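Local structure of EreC (Klebsiella pneumoniae, 6XCQ) at residues His118-Phe123 with Ser134-Ile139; Ala193-Gln198 with Gly208-Ala213. The protein probably inactivates macrolide antibiotics such as erythromycin by hydrolysing the ester of their lactone ring, which confers resistance on the bacterium. The protein carries 1 engineered substitution. One frame throughout, in Å; residues are numbered along the deposited sequence.

Contact 1: residues His118-Phe123 with Ser134-Ile139; sequences HELERF and SVLIWI
Flat groups stand well to the side of the place where Leu120 meets Leu136 and Ile137, and do not enter it. Over one face of the Arg122 guanidinium sits Glu119 OE1, 2.9 Å above the plane and displaced toward the rim. The salt bridge between Arg122 NH2 and Glu119 OE1 (3.0 Å) is therefore one of charges alone, with no N-H aimed at the oxygen. The Phe123 ring has His118 CA and Glu119 O at its edge, in plane. On the helix, Val135 O lies in plane at the edge of the Trp138 indole, which also stacks with Tyr142 and hydrogen-bonds through NE1 to Gln43.

The contact itself is aliphatic. Leucine suits position 120 as an apolar side chain long enough to cross from the loop to the helix: its CD2 methyl meets both partners, 4.0 Å from Ile137 CG1 and 4.2 Å from Leu136 CB. The side chain crosses Leu136 at about a right angle and Ile137 obliquely. With CG anti to the backbone N (chi1 172°), Leu120 extends from the loop toward the helix, and it supplies more than half of the 130 Å² buried here.

In the fold, the two segments belong to the connection between the neighbouring parallel strands 94-97 and 151-154, a beta-alpha-beta crossover that contains helices 101-112 and 126-146. The loop joining these helices thus packs back on the second of them.

Leu136 is buried and meets the loop through its CB. Ile137 lies at the exposed border; its CG1 branch turns toward Leu120, as chi1 of -64° sets CG1 beside the backbone N. Leu107 and Tyr110 of helix 101-112 and Phe129 of helix 126-146 also pack on Leu120. The loop holds its bend through backbone bonds from Arg122 N to Glu119 O (3.1 Å) and Phe123 N to Leu120 O (2.9 Å).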
ATOM      1  N   HIS A 118       7.578   8.143  23.040  1.00 47.56           N
ATOM      2  CA  HIS A 118       7.129   7.143  22.082  1.00 43.47           C
ATOM      3  C   HIS A 118       6.817   7.750  20.724  1.00 31.24           C
ATOM      4  O   HIS A 118       5.790   7.421  20.119  1.00 28.02           O
ATOM      5  CB  HIS A 118       5.905   6.423  22.633  1.00 38.50           C
ATOM      6  CG  HIS A 118       6.222   5.510  23.776  1.00 70.27           C
ATOM      7  ND1 HIS A 118       5.269   5.070  24.669  1.00 74.56           N
ATOM      8  CD2 HIS A 118       7.394   4.965  24.180  1.00 72.57           C
ATOM      9  CE1 HIS A 118       5.838   4.283  25.565  1.00 78.11           C
ATOM     10  NE2 HIS A 118       7.129   4.209  25.295  1.00 77.51           N
ATOM     11  N   GLU A 119       7.701   8.625  20.247  1.00 26.38           N
ATOM     12  CA  GLU A 119       7.524   9.283  18.961  1.00 24.57           C
ATOM     13  C   GLU A 119       7.525   8.262  17.827  1.00 29.78           C
ATOM     14  O   GLU A 119       8.141   7.197  17.923  1.00 29.06           O
ATOM     15  CB  GLU A 119       8.645  10.300  18.729  1.00 27.69           C
ATOM     16  CG  GLU A 119       8.846  11.301  19.862  1.00 50.05           C
ATOM     17  CD  GLU A 119       9.692  10.753  21.013  1.00 63.77           C
ATOM     18  OE1 GLU A 119      10.627   9.959  20.758  1.00 45.30           O
ATOM     19  OE2 GLU A 119       9.426  11.131  22.176  1.00 67.24           O
ATOM     20  N   LEU A 120       6.851   8.614  16.727  1.00 23.84           N
ATOM     21  CA  LEU A 120       6.742   7.699  15.597  1.00 19.41           C
ATOM     22  C   LEU A 120       8.104   7.387  14.987  1.00 20.92           C
ATOM     23  O   LEU A 120       8.311   6.278  14.482  1.00 22.29           O
ATOM     24  CB  LEU A 120       5.805   8.285  14.538  1.00 20.26           C
ATOM     25  CG  LEU A 120       5.736   7.529  13.198  1.00 16.57           C
ATOM     26  CD1 LEU A 120       5.143   6.106  13.373  1.00 16.39           C
ATOM     27  CD2 LEU A 120       4.931   8.355  12.198  1.00 16.28           C
ATOM     28  N   GLU A 121       9.045   8.339  15.034  1.00 17.94           N
ATOM     29  CA  GLU A 121      10.384   8.094  14.505  1.00 22.16           C
ATOM     30  C   GLU A 121      11.035   6.847  15.104  1.00 20.22           C
ATOM     31  O   GLU A 121      11.875   6.219  14.458  1.00 20.05           O
ATOM     32  CB  GLU A 121      11.291   9.296  14.764  1.00 21.22           C
ATOM     33  CG  GLU A 121      11.005  10.505  13.915  1.00 23.34           C
ATOM     34  CD  GLU A 121      10.036  11.449  14.578  1.00 30.71           C
ATOM     35  OE1 GLU A 121       9.243  10.987  15.430  1.00 20.99           O
ATOM     36  OE2 GLU A 121      10.066  12.654  14.249  1.00 35.58           O
ATOM     37  N   ARG A 122      10.673   6.482  16.330  1.00 22.13           N
ATOM     38  CA  ARG A 122      11.291   5.324  16.974  1.00 25.29           C
ATOM     39  C   ARG A 122      10.742   4.004  16.456  1.00 35.87           C
ATOM     40  O   ARG A 122      11.368   2.961  16.668  1.00 22.31           O
ATOM     41  CB  ARG A 122      11.083   5.381  18.485  1.00 34.21           C
ATOM     42  CG  ARG A 122      11.692   6.595  19.162  1.00 39.19           C
ATOM     43  CD  ARG A 122      13.056   6.268  19.754  1.00 66.13           C
ATOM     44  NE  ARG A 122      13.825   7.471  20.067  1.00 69.97           N
ATOM     45  CZ  ARG A 122      13.573   8.281  21.093  1.00 65.11           C
ATOM     46  NH1 ARG A 122      14.330   9.349  21.292  1.00 61.01           N
ATOM     47  NH2 ARG A 122      12.566   8.024  21.921  1.00 55.56           N
ATOM     48  N   PHE A 123       9.587   4.024  15.790  1.00 19.21           N
ATOM     49  CA  PHE A 123       8.895   2.802  15.408  1.00 19.30           C
ATOM     50  C   PHE A 123       8.794   2.636  13.903  1.00 22.65           C
ATOM     51  O   PHE A 123       8.068   1.749  13.437  1.00 19.07           O
ATOM     52  CB  PHE A 123       7.483   2.776  16.000  1.00 18.78           C
ATOM     53  CG  PHE A 123       7.448   2.824  17.495  1.00 27.88           C
ATOM     54  CD1 PHE A 123       7.525   4.037  18.165  1.00 25.35           C
ATOM     55  CD2 PHE A 123       7.346   1.651  18.235  1.00 27.96           C
ATOM     56  CE1 PHE A 123       7.490   4.081  19.553  1.00 27.19           C
ATOM     57  CE2 PHE A 123       7.312   1.690  19.624  1.00 27.70           C
ATOM     58  CZ  PHE A 123       7.388   2.907  20.281  1.00 31.47           C
ATOM     59  N   SER A 134       2.026  11.255   8.643  1.00 18.36           N
ATOM     60  CA  SER A 134       1.007  12.232   9.004  1.00 13.15           C
ATOM     61  C   SER A 134      -0.273  11.533   9.459  1.00 17.59           C
ATOM     62  O   SER A 134      -0.849  11.871  10.503  1.00 15.06           O
ATOM     63  CB  SER A 134       0.753  13.137   7.793  1.00 15.83           C
ATOM     64  OG  SER A 134       1.814  14.079   7.680  1.00 17.58           O
ATOM     65  N   VAL A 135      -0.738  10.550   8.680  0.52 11.55           N
ATOM     66  CA  VAL A 135      -1.942   9.806   9.046  0.52 13.39           C
ATOM     67  C   VAL A 135      -1.709   8.996  10.315  0.52 14.65           C
ATOM     68  O   VAL A 135      -2.592   8.896  11.177  0.52 17.69           O
ATOM     69  CB  VAL A 135      -2.395   8.903   7.880  0.52 13.80           C
ATOM     70  CG1 VAL A 135      -3.495   7.955   8.329  0.52 14.96           C
ATOM     71  CG2 VAL A 135      -2.885   9.736   6.710  0.52 11.48           C
ATOM     72  N   LEU A 136      -0.517   8.412  10.457  1.00 12.68           N
ATOM     73  CA  LEU A 136      -0.256   7.556  11.618  1.00 17.89           C
ATOM     74  C   LEU A 136      -0.282   8.356  12.917  1.00 18.57           C
ATOM     75  O   LEU A 136      -0.859   7.909  13.919  1.00 15.41           O
ATOM     76  CB  LEU A 136       1.092   6.852  11.457  1.00 17.65           C
ATOM     77  CG  LEU A 136       1.095   5.678  10.488  1.00 17.01           C
ATOM     78  CD1 LEU A 136       2.539   5.294  10.139  1.00 15.19           C
ATOM     79  CD2 LEU A 136       0.364   4.529  11.123  1.00 18.20           C
ATOM     80  N   ILE A 137       0.331   9.544  12.913  1.00 17.28           N
ATOM     81  CA  ILE A 137       0.304  10.410  14.090  1.00 15.94           C
ATOM     82  C   ILE A 137      -1.128  10.801  14.422  1.00 22.49           C
ATOM     83  O   ILE A 137      -1.532  10.809  15.592  1.00 23.35           O
ATOM     84  CB  ILE A 137       1.186  11.655  13.872  1.00 17.58           C
ATOM     85  CG1 ILE A 137       2.652  11.268  13.697  1.00 13.90           C
ATOM     86  CG2 ILE A 137       1.038  12.630  15.045  1.00 16.48           C
ATOM     87  CD1 ILE A 137       3.475  12.398  13.032  1.00 16.27           C
ATOM     88  N   TRP A 138      -1.925  11.113  13.397  1.00 20.87           N
ATOM     89  CA  TRP A 138      -3.331  11.416  13.633  1.00 18.84           C
ATOM     90  C   TRP A 138      -4.079  10.201  14.184  1.00 19.30           C
ATOM     91  O   TRP A 138      -4.834  10.313  15.156  1.00 20.64           O
ATOM     92  CB  TRP A 138      -3.990  11.922  12.343  1.00 14.26           C
ATOM     93  CG  TRP A 138      -5.456  12.052  12.529  1.00 17.83           C
ATOM     94  CD1 TRP A 138      -6.122  13.102  13.099  1.00 24.83           C
ATOM     95  CD2 TRP A 138      -6.445  11.086  12.185  1.00 18.57           C
ATOM     96  NE1 TRP A 138      -7.474  12.846  13.119  1.00 20.80           N
ATOM     97  CE2 TRP A 138      -7.698  11.616  12.560  1.00 18.56           C
ATOM     98  CE3 TRP A 138      -6.398   9.820  11.593  1.00 17.17           C
ATOM     99  CZ2 TRP A 138      -8.881  10.924  12.370  1.00 26.75           C
ATOM    100  CZ3 TRP A 138      -7.573   9.146  11.396  1.00 14.63           C
ATOM    101  CH2 TRP A 138      -8.802   9.695  11.783  1.00 16.48           C
ATOM    102  N   ILE A 139      -3.870   9.025  13.581  1.00 17.70           N
ATOM    103  CA  ILE A 139      -4.570   7.812  14.011  1.00 23.53           C
ATOM    104  C   ILE A 139      -4.356   7.564  15.503  1.00 29.06           C
ATOM    105  O   ILE A 139      -5.300   7.260  16.246  1.00 19.21           O
ATOM    106  CB  ILE A 139      -4.103   6.601  13.185  1.00 17.18           C
ATOM    107  CG1 ILE A 139      -4.805   6.539  11.829  1.00 32.95           C
ATOM    108  CG2 ILE A 139      -4.346   5.299  13.949  1.00 32.71           C
ATOM    109  CD1 ILE A 139      -4.251   5.428  10.936  1.00 21.15           C
TER

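Contact 2: residues Ala193-Gln198 with Gly208-Ala213; sequences ASIDGQ and GEMETA
An inverse gamma turn centred on Ile195 meets the linker that leads into helix 212-231, so a turn and a linker of the helical region touch through Ser194, Ile195 and Met210. The turn lies between helices 182-191 and 200-208; the linker joins helix 200-208 to helix 212-231, with Glu211 at the N-cap.

Met210 carries its side of the contact. Its CB points toward the other loop, and the chain runs out extended as far as the sulfur (chi2 179°). SD comes to 3.9 Å from Ile195 CD1, the methyl at the end of that side chain. A bend at chi3 (53°) then swings CE away, leaving 5.6 Å between Met210 CE and Ile195 CD1, and it is the sulfur that faces the isoleucine. The two side chains cross at about a right angle. Nearer the backbone, Met210 CG lies 4.1 Å from Ser194 OG, a short side chain that meets the methylene at van der Waals distance.

The CB of Ile195 leaves the backbone alongside the contact, and the CD1 end is what comes near Met210. Being long and branched, Ile195 also packs against Pro163 and against Ser203 and Trp207 of helix 200-208. Lys206 of that helix takes hold of both flanks of the turn, by a hydrogen bond to Ser194 O and a salt bridge to Asp196 OD1. In the linker, Gln214 OE1 accepts a bond from Glu211 N, the N-H of the N-cap residue.

The total buried is 84 Å², about half of it from Met210. With a thioether, a methyl and a hydroxyl meeting only at van der Waals range, dispersion probably supplies most of the attraction, and the flexible, polarisable methionine can fit the isoleucine end without a demand for exact direction.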
ATOM      1  N   ALA A 193      22.706 -10.904   2.979  1.00 34.54           N
ATOM      2  CA  ALA A 193      22.987  -9.882   3.983  1.00 32.61           C
ATOM      3  C   ALA A 193      23.273  -8.525   3.350  1.00 41.94           C
ATOM      4  O   ALA A 193      22.998  -7.489   3.965  1.00 38.59           O
ATOM      5  CB  ALA A 193      24.155 -10.317   4.865  1.00 40.09           C
ATOM      6  N   SER A 194      23.798  -8.507   2.124  1.00 29.94           N
ATOM      7  CA  SER A 194      24.114  -7.253   1.454  1.00 32.65           C
ATOM      8  C   SER A 194      22.884  -6.507   0.962  1.00 38.70           C
ATOM      9  O   SER A 194      23.022  -5.381   0.477  1.00 37.01           O
ATOM     10  CB  SER A 194      25.044  -7.507   0.271  1.00 24.13           C
ATOM     11  OG  SER A 194      24.311  -7.990  -0.833  1.00 31.23           O
ATOM     12  N   ILE A 195      21.696  -7.101   1.041  1.00 34.16           N
ATOM     13  CA  ILE A 195      20.464  -6.414   0.646  1.00 27.15           C
ATOM     14  C   ILE A 195      19.995  -5.648   1.880  1.00 31.93           C
ATOM     15  O   ILE A 195      19.233  -6.158   2.698  1.00 39.55           O
ATOM     16  CB  ILE A 195      19.405  -7.387   0.127  1.00 22.57           C
ATOM     17  CG1 ILE A 195      20.022  -8.427  -0.812  1.00 21.97           C
ATOM     18  CG2 ILE A 195      18.277  -6.630  -0.565  1.00 23.64           C
ATOM     19  CD1 ILE A 195      20.686  -7.842  -2.015  1.00 30.42           C
ATOM     20  N   ASP A 196      20.466  -4.400   2.024  1.00 30.67           N
ATOM     21  CA  ASP A 196      20.180  -3.633   3.235  1.00 33.68           C
ATOM     22  C   ASP A 196      19.746  -2.197   2.941  1.00 29.62           C
ATOM     23  O   ASP A 196      19.952  -1.305   3.769  1.00 33.24           O
ATOM     24  CB  ASP A 196      21.390  -3.628   4.177  1.00 33.70           C
ATOM     25  CG  ASP A 196      22.618  -2.978   3.560  1.00 41.48           C
ATOM     26  OD1 ASP A 196      22.518  -2.404   2.454  1.00 37.20           O
ATOM     27  OD2 ASP A 196      23.699  -3.054   4.181  1.00 60.66           O
ATOM     28  N   GLY A 197      19.154  -1.951   1.778  1.00 28.70           N
ATOM     29  CA  GLY A 197      18.703  -0.613   1.447  1.00 31.30           C
ATOM     30  C   GLY A 197      17.545  -0.150   2.322  1.00 38.18           C
ATOM     31  O   GLY A 197      16.942  -0.907   3.084  1.00 33.42           O
ATOM     32  N   GLN A 198      17.237   1.141   2.219  1.00 31.22           N
ATOM     33  CA  GLN A 198      16.076   1.711   2.891  1.00 29.76           C
ATOM     34  C   GLN A 198      14.969   2.028   1.901  1.00 34.08           C
ATOM     35  O   GLN A 198      13.956   2.645   2.269  1.00 32.00           O
ATOM     36  CB  GLN A 198      16.474   2.959   3.683  1.00 34.78           C
ATOM     37  CG  GLN A 198      17.136   2.655   5.019  1.00 35.34           C
ATOM     38  CD  GLN A 198      16.151   2.171   6.076  1.00 47.42           C
ATOM     39  OE1 GLN A 198      14.937   2.252   5.897  1.00 45.45           O
ATOM     40  NE2 GLN A 198      16.675   1.672   7.189  1.00 56.37           N
ATOM     41  N   GLY A 208      21.672  -6.234  -7.692  1.00 28.48           N
ATOM     42  CA  GLY A 208      22.413  -6.302  -8.940  1.00 26.61           C
ATOM     43  C   GLY A 208      23.911  -6.441  -8.766  1.00 32.28           C
ATOM     44  O   GLY A 208      24.599  -6.825  -9.719  1.00 38.08           O
ATOM     45  N   GLU A 209      24.432  -6.150  -7.571  1.00 27.17           N
ATOM     46  CA  GLU A 209      25.851  -6.356  -7.314  1.00 29.09           C
ATOM     47  C   GLU A 209      26.189  -7.808  -6.982  1.00 40.12           C
ATOM     48  O   GLU A 209      27.368  -8.183  -7.017  1.00 30.09           O
ATOM     49  CB  GLU A 209      26.305  -5.429  -6.186  1.00 26.62           C
ATOM     50  CG  GLU A 209      26.521  -3.996  -6.659  1.00 47.13           C
ATOM     51  CD  GLU A 209      26.511  -2.987  -5.528  1.00 49.78           C
ATOM     52  OE1 GLU A 209      26.355  -1.780  -5.819  1.00 58.45           O
ATOM     53  OE2 GLU A 209      26.651  -3.395  -4.351  1.00 61.63           O
ATOM     54  N   MET A 210      25.191  -8.634  -6.663  1.00 26.24           N
ATOM     55  CA  MET A 210      25.447 -10.051  -6.438  1.00 28.94           C
ATOM     56  C   MET A 210      25.692 -10.760  -7.766  1.00 23.08           C
ATOM     57  O   MET A 210      25.155 -10.382  -8.809  1.00 26.14           O
ATOM     58  CB  MET A 210      24.268 -10.711  -5.711  1.00 22.70           C
ATOM     59  CG  MET A 210      23.998 -10.183  -4.310  1.00 37.39           C
ATOM     60  SD  MET A 210      22.572 -10.970  -3.510  1.00 39.02           S
ATOM     61  CE  MET A 210      23.029 -12.688  -3.694  1.00 31.19           C
ATOM     62  N   GLU A 211      26.513 -11.800  -7.720  1.00 24.21           N
ATOM     63  CA  GLU A 211      26.666 -12.668  -8.877  1.00 19.75           C
ATOM     64  C   GLU A 211      25.344 -13.362  -9.184  1.00 27.41           C
ATOM     65  O   GLU A 211      24.553 -13.659  -8.287  1.00 32.22           O
ATOM     66  CB  GLU A 211      27.761 -13.711  -8.617  1.00 32.20           C
ATOM     67  CG  GLU A 211      29.170 -13.136  -8.621  1.00 50.21           C
ATOM     68  CD  GLU A 211      29.579 -12.631  -9.999  1.00 74.37           C
ATOM     69  OE1 GLU A 211      29.792 -11.408 -10.155  1.00 63.52           O
ATOM     70  OE2 GLU A 211      29.686 -13.461 -10.929  1.00 76.85           O
ATOM     71  N   THR A 212      25.116 -13.637 -10.467  1.00 26.17           N
ATOM     72  CA  THR A 212      23.877 -14.293 -10.868  1.00 28.47           C
ATOM     73  C   THR A 212      23.701 -15.632 -10.159  1.00 33.14           C
ATOM     74  O   THR A 212      22.590 -15.980  -9.744  1.00 27.94           O
ATOM     75  CB  THR A 212      23.853 -14.480 -12.384  1.00 29.13           C
ATOM     76  OG1 THR A 212      23.800 -13.196 -13.017  1.00 34.66           O
ATOM     77  CG2 THR A 212      22.637 -15.274 -12.804  1.00 34.73           C
ATOM     78  N   ALA A 213      24.790 -16.387  -9.988  1.00 30.73           N
ATOM     79  CA  ALA A 213      24.673 -17.698  -9.358  1.00 21.57           C
ATOM     80  C   ALA A 213      24.252 -17.586  -7.898  1.00 29.60           C
ATOM     81  O   ALA A 213      23.482 -18.421  -7.412  1.00 36.58           O
ATOM     82  CB  ALA A 213      25.986 -18.471  -9.476  1.00 29.64           C
TER

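In the fold
Contact 1 is complete in the chain before contact 2 begins, and both belong to the erythromycin esterase domain of the protein. Their centres are 31 Å apart and their nearest atoms about 10 Å apart, so they do not touch. The centre of contact 1 lies about 17 Å from the centre of the chain, beside the mixed sheet; that of contact 2 lies about 24 Å from it, in the helical region. Gln198 of contact 2 touches Asp125, which lies between the two segments of contact 1 and so connects their neighbourhoods. The engineered substitution falls in none of the four segments.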